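Local coordinates for protein monoacylglycerol lipase (Palaeococcus ferrophilus, PDB 6QE2) that hydrolyses monoacylglycerols to free fatty acid and glycerol, probably by the serine-based chemistry of the alpha/beta-hydrolase family, at residues T92-A97 against S110-A115; V195-G200 against R212-E217. All blocks are in the same frame, centred on the assembly; numbering follows the deposited sequence.

Contacts 1 and 2 follow each other along the chain, contact 1 closing before contact 2 opens, and their centres lie only 9 Å apart. Contact 1 packs helix 88-99 against the loop after strand 106-110; contact 2 packs strand 195-200, the next strand of the central sheet, against helix 209-217. They merge at Leu-214, whose CD2 lies 3.6 Å from Ile-94 CD1 and 3.6 Å from Leu-114 CD1. A probable hydrogen bond of 2.8 Å from Ser-111 N to Leu-198 O adds a polar tie. In this protein helices 88-99 and 209-217 thus share apolar packing beside the sheet, and contact 1 lies near the probable nucleophile elbow.

Contact 1 of 2, residues T92-A97 against S110-A115; sequences TVIRYA and SSPALA
Ile-94 pushes its terminal methyl, CD1, against the side of the Pro-112 ring formed by CB and CG, with CD1 to CB at 3.7 Å and CD1 to CG at 3.9 Å. The two side chains meet at a slant. The same methyl also reaches Leu-114: Ile-94 CD1 lies 4.0 Å from Leu-114 CD1, so one carbon of the helix serves two residues of the loop. The two partners, Pro-112 CB and Leu-114 CD1, lie about 60° apart as measured at Ile-94 CD1, so both meet the same side of the methyl.

The torsions explain the reach. With chi1 near -70°, CG1 of Ile-94 stands opposite the carbonyl carbon, and an extended chi2 of 166° carries CD1 straight out from the helix; the CG2 branch stays back. On the loop side Pro-112 already faces the helix, whereas Leu-114 leaves its backbone across that direction and closes the distance with the end of its chain. Between them Ala-113 is the centre of an inverse gamma turn, a tight bend that brings the two apolar side chains to the same methyl.

The helix is the one that follows the probable nucleophile elbow, and the loop leaves the end of strand 106-110 beside it. Ala-113 is bonded through its backbone to Ser-87, the presumed nucleophile, and touches the bound lauryl dimethylamine-N-oxide. Ser-211 of helix 209-217 also packs on Pro-112 and Leu-114.

All three touching side chains are buried and purely aliphatic, and they meet without any polar bond. The chemistry therefore implies a fit set by shape and exclusion of water, with direction supplied by the backbone bonds of the loop to its neighbours.

Contact 2 of 2, residues V195-G200 against R212-E217; sequences VLLLVG and RRLFEE
Leu-197 extends from the strand to the helix and lays its CD1 against CD2 of Leu-214, 4.2 Å away, the two side chains crossing at about a right angle. CD1 also lies 4.4 Å from Phe-215 CB and 4.3 Å from Phe-215 N, at the root of that residue. The better-packed part of the contact is the end of Leu-197, chiefly CD1, which meets the end of Leu-214 and the backbone side of Phe-215 in loose van der Waals contact. For Leu-214, CG lies opposite the backbone N (chi1 -178°), which turns CD2 toward the end of Leu-197.

Strand 195-200, helix 209-217 and strand 223-228 form a beta-alpha-beta unit of the alpha/beta-hydrolase sheet, and Leu-197 packs between its strand and the connecting helix. The ring of Phe-215 continues toward the second strand of the unit, packing on Ile-225 and making a cation-pi contact with Lys-223.

The outward side of the helix is looser and polar. There Arg-213 and the exposed Glu-216, one turn apart, form a salt bridge in which NH2 of the arginine donates to OE1 of the glutamate over 2.6 Å at 165°. OE1 sits in the guanidinium plane, but the arginine approaches it from above the carboxylate plane, 47° out of it. A second bond, from Arg-213 NH1 to the same OE1, is weak, and Arg-213 NE is held by Glu-209.

Contact 1 of 2, residues T92-A97 against S110-A115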
# COMPACT_ATOMS: atom_id res chain seq x y z
N THR A 92 1.57 -3.92 -3.38
CA THR A 92 2.17 -5.08 -2.73
C THR A 92 1.11 -6.08 -2.27
O THR A 92 1.26 -7.29 -2.46
CB THR A 92 3.04 -4.61 -1.56
OG1 THR A 92 4.08 -3.75 -2.05
CG2 THR A 92 3.66 -5.79 -0.83
N VAL A 93 0.03 -5.60 -1.65
CA VAL A 93 -0.96 -6.54 -1.15
C VAL A 93 -1.74 -7.17 -2.30
O VAL A 93 -2.16 -8.33 -2.22
CB VAL A 93 -1.89 -5.87 -0.11
CG1 VAL A 93 -1.07 -5.45 1.10
CG2 VAL A 93 -2.62 -4.67 -0.70
N ILE A 94 -1.92 -6.45 -3.40
CA ILE A 94 -2.52 -7.06 -4.59
C ILE A 94 -1.60 -8.15 -5.14
O ILE A 94 -2.06 -9.25 -5.48
CB ILE A 94 -2.83 -5.97 -5.64
CG1 ILE A 94 -3.98 -5.10 -5.14
CG2 ILE A 94 -3.16 -6.61 -6.98
CD1 ILE A 94 -4.15 -3.81 -5.91
N ARG A 95 -0.30 -7.87 -5.23
CA ARG A 95 0.63 -8.88 -5.70
C ARG A 95 0.68 -10.07 -4.75
O ARG A 95 0.84 -11.21 -5.20
CB ARG A 95 2.02 -8.29 -5.89
CG ARG A 95 2.11 -7.29 -7.05
CD ARG A 95 2.03 -7.98 -8.42
NE ARG A 95 3.14 -8.92 -8.61
CZ ARG A 95 2.99 -10.18 -9.04
NH1 ARG A 95 1.79 -10.64 -9.35
NH2 ARG A 95 4.06 -10.96 -9.17
N TYR A 96 0.54 -9.83 -3.45
CA TYR A 96 0.49 -10.93 -2.51
C TYR A 96 -0.76 -11.78 -2.73
O TYR A 96 -0.69 -13.01 -2.73
CB TYR A 96 0.54 -10.42 -1.07
CG TYR A 96 0.93 -11.51 -0.11
CD1 TYR A 96 2.26 -11.76 0.18
CD2 TYR A 96 -0.03 -12.34 0.47
CE1 TYR A 96 2.64 -12.78 1.04
CE2 TYR A 96 0.33 -13.36 1.34
CZ TYR A 96 1.67 -13.57 1.62
OH TYR A 96 2.05 -14.59 2.47
N ALA A 97 -1.91 -11.13 -2.94
CA ALA A 97 -3.14 -11.86 -3.21
C ALA A 97 -3.06 -12.66 -4.50
O ALA A 97 -3.78 -13.65 -4.65
CB ALA A 97 -4.33 -10.89 -3.26
N SER A 110 -5.73 0.74 -0.75
CA SER A 110 -5.96 2.17 -0.83
C SER A 110 -5.00 2.76 -1.86
O SER A 110 -3.79 2.61 -1.73
CB SER A 110 -5.75 2.81 0.54
OG SER A 110 -5.38 4.18 0.44
N SER A 111 -5.55 3.45 -2.87
CA SER A 111 -4.77 4.09 -3.93
C SER A 111 -3.61 3.22 -4.42
O SER A 111 -2.46 3.68 -4.42
CB SER A 111 -4.21 5.43 -3.44
OG SER A 111 -5.25 6.29 -2.99
N PRO A 112 -3.85 1.97 -4.81
CA PRO A 112 -2.73 1.10 -5.19
C PRO A 112 -2.03 1.60 -6.45
O PRO A 112 -2.66 2.19 -7.34
CB PRO A 112 -3.39 -0.26 -5.42
CG PRO A 112 -4.81 0.07 -5.76
CD PRO A 112 -5.15 1.28 -4.95
N ALA A 113 -0.72 1.40 -6.49
CA ALA A 113 0.11 1.85 -7.61
C ALA A 113 -0.09 0.90 -8.78
O ALA A 113 0.61 -0.10 -8.93
CB ALA A 113 1.57 1.93 -7.18
N LEU A 114 -1.07 1.21 -9.63
CA LEU A 114 -1.45 0.35 -10.75
C LEU A 114 -1.35 1.05 -12.10
O LEU A 114 -1.61 0.42 -13.14
CB LEU A 114 -2.88 -0.17 -10.55
CG LEU A 114 -3.06 -1.10 -9.34
CD1 LEU A 114 -4.53 -1.34 -9.08
CD2 LEU A 114 -2.33 -2.41 -9.57
N ALA A 115 -1.01 2.33 -12.12
CA ALA A 115 -0.82 3.10 -13.34
C ALA A 115 0.25 4.14 -13.07
O ALA A 115 0.35 4.67 -11.96
CB ALA A 115 -2.13 3.77 -13.78

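Contact 2 of 2, residues V195-G200 against R212-E217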
# COMPACT_ATOMS: atom_id res chain seq x y z
N VAL A 195 -11.87 -8.60 -2.60
CA VAL A 195 -11.05 -7.43 -2.90
C VAL A 195 -11.87 -6.16 -2.67
O VAL A 195 -13.03 -6.08 -3.08
CB VAL A 195 -10.53 -7.46 -4.36
CG1 VAL A 195 -9.85 -6.13 -4.72
CG2 VAL A 195 -9.61 -8.64 -4.58
N LEU A 196 -11.25 -5.16 -2.04
CA LEU A 196 -11.79 -3.81 -1.97
C LEU A 196 -10.71 -2.84 -2.43
O LEU A 196 -9.60 -2.83 -1.89
CB LEU A 196 -12.24 -3.46 -0.54
CG LEU A 196 -12.63 -2.01 -0.27
CD1 LEU A 196 -13.84 -1.57 -1.12
CD2 LEU A 196 -12.90 -1.79 1.22
N LEU A 197 -11.03 -2.03 -3.45
CA LEU A 197 -10.15 -0.98 -3.93
C LEU A 197 -10.76 0.38 -3.61
O LEU A 197 -11.96 0.59 -3.83
CB LEU A 197 -9.95 -1.11 -5.45
CG LEU A 197 -9.50 -2.49 -5.94
CD1 LEU A 197 -9.49 -2.52 -7.46
CD2 LEU A 197 -8.11 -2.82 -5.41
N LEU A 198 -9.94 1.30 -3.11
CA LEU A 198 -10.39 2.64 -2.75
C LEU A 198 -9.51 3.66 -3.46
O LEU A 198 -8.28 3.62 -3.31
CB LEU A 198 -10.35 2.87 -1.24
CG LEU A 198 -11.03 1.85 -0.34
CD1 LEU A 198 -9.97 1.16 0.49
CD2 LEU A 198 -12.05 2.51 0.57
N VAL A 199 -10.12 4.58 -4.21
CA VAL A 199 -9.37 5.57 -4.98
C VAL A 199 -9.99 6.95 -4.83
O VAL A 199 -11.20 7.09 -4.64
CB VAL A 199 -9.27 5.19 -6.47
CG1 VAL A 199 -8.51 3.89 -6.64
CG2 VAL A 199 -10.66 5.07 -7.08
N GLY A 200 -9.14 7.97 -4.91
CA GLY A 200 -9.59 9.35 -5.05
C GLY A 200 -9.56 9.75 -6.52
O GLY A 200 -8.58 9.48 -7.22
N ARG A 212 -9.45 0.96 -11.75
CA ARG A 212 -10.62 0.65 -12.55
C ARG A 212 -10.31 -0.48 -13.51
O ARG A 212 -11.13 -1.34 -13.71
CB ARG A 212 -11.14 1.88 -13.29
CG ARG A 212 -11.49 3.05 -12.39
CD ARG A 212 -12.21 4.16 -13.14
NE ARG A 212 -12.38 5.35 -12.31
CZ ARG A 212 -11.69 6.47 -12.47
NH1 ARG A 212 -10.80 6.57 -13.44
NH2 ARG A 212 -11.90 7.50 -11.67
N ARG A 213 -9.13 -0.47 -14.14
CA ARG A 213 -8.77 -1.57 -15.03
C ARG A 213 -8.62 -2.87 -14.26
O ARG A 213 -9.07 -3.90 -14.70
CB ARG A 213 -7.48 -1.29 -15.78
CG ARG A 213 -7.50 -0.11 -16.71
CD ARG A 213 -8.50 -0.27 -17.84
NE ARG A 213 -9.73 0.42 -17.53
CZ ARG A 213 -10.91 -0.16 -17.47
NH1 ARG A 213 -11.98 0.55 -17.16
NH2 ARG A 213 -11.03 -1.45 -17.74
N LEU A 214 -8.01 -2.81 -13.09
CA LEU A 214 -7.81 -3.99 -12.28
C LEU A 214 -9.14 -4.60 -11.87
O LEU A 214 -9.30 -5.81 -11.90
CB LEU A 214 -6.98 -3.69 -11.04
CG LEU A 214 -6.72 -4.94 -10.19
CD1 LEU A 214 -5.80 -5.89 -10.92
CD2 LEU A 214 -6.14 -4.58 -8.85
N PHE A 215 -10.11 -3.76 -11.53
CA PHE A 215 -11.40 -4.24 -11.10
C PHE A 215 -12.04 -5.08 -12.21
O PHE A 215 -12.55 -6.15 -11.95
CB PHE A 215 -12.28 -3.04 -10.79
CG PHE A 215 -13.65 -3.40 -10.33
CD1 PHE A 215 -13.89 -3.72 -9.01
CD2 PHE A 215 -14.71 -3.40 -11.21
CE1 PHE A 215 -15.15 -4.04 -8.59
CE2 PHE A 215 -15.98 -3.72 -10.79
CZ PHE A 215 -16.19 -4.04 -9.48
N GLU A 216 -11.97 -4.60 -13.43
CA GLU A 216 -12.50 -5.33 -14.58
C GLU A 216 -11.69 -6.58 -14.91
O GLU A 216 -12.20 -7.54 -15.44
CB GLU A 216 -12.68 -4.38 -15.77
CG GLU A 216 -13.32 -3.09 -15.30
CD GLU A 216 -13.98 -2.28 -16.38
OE1 GLU A 216 -13.46 -2.22 -17.50
OE2 GLU A 216 -15.02 -1.66 -16.08
N GLU A 217 -10.40 -6.56 -14.57
CA GLU A 217 -9.52 -7.68 -14.85
C GLU A 217 -9.68 -8.80 -13.84
O GLU A 217 -9.41 -9.95 -14.14
CB GLU A 217 -8.06 -7.21 -14.87
CG GLU A 217 -7.67 -6.49 -16.14
CD GLU A 217 -6.49 -5.57 -15.96
OE1 GLU A 217 -5.99 -5.04 -16.95
OE2 GLU A 217 -6.07 -5.37 -14.81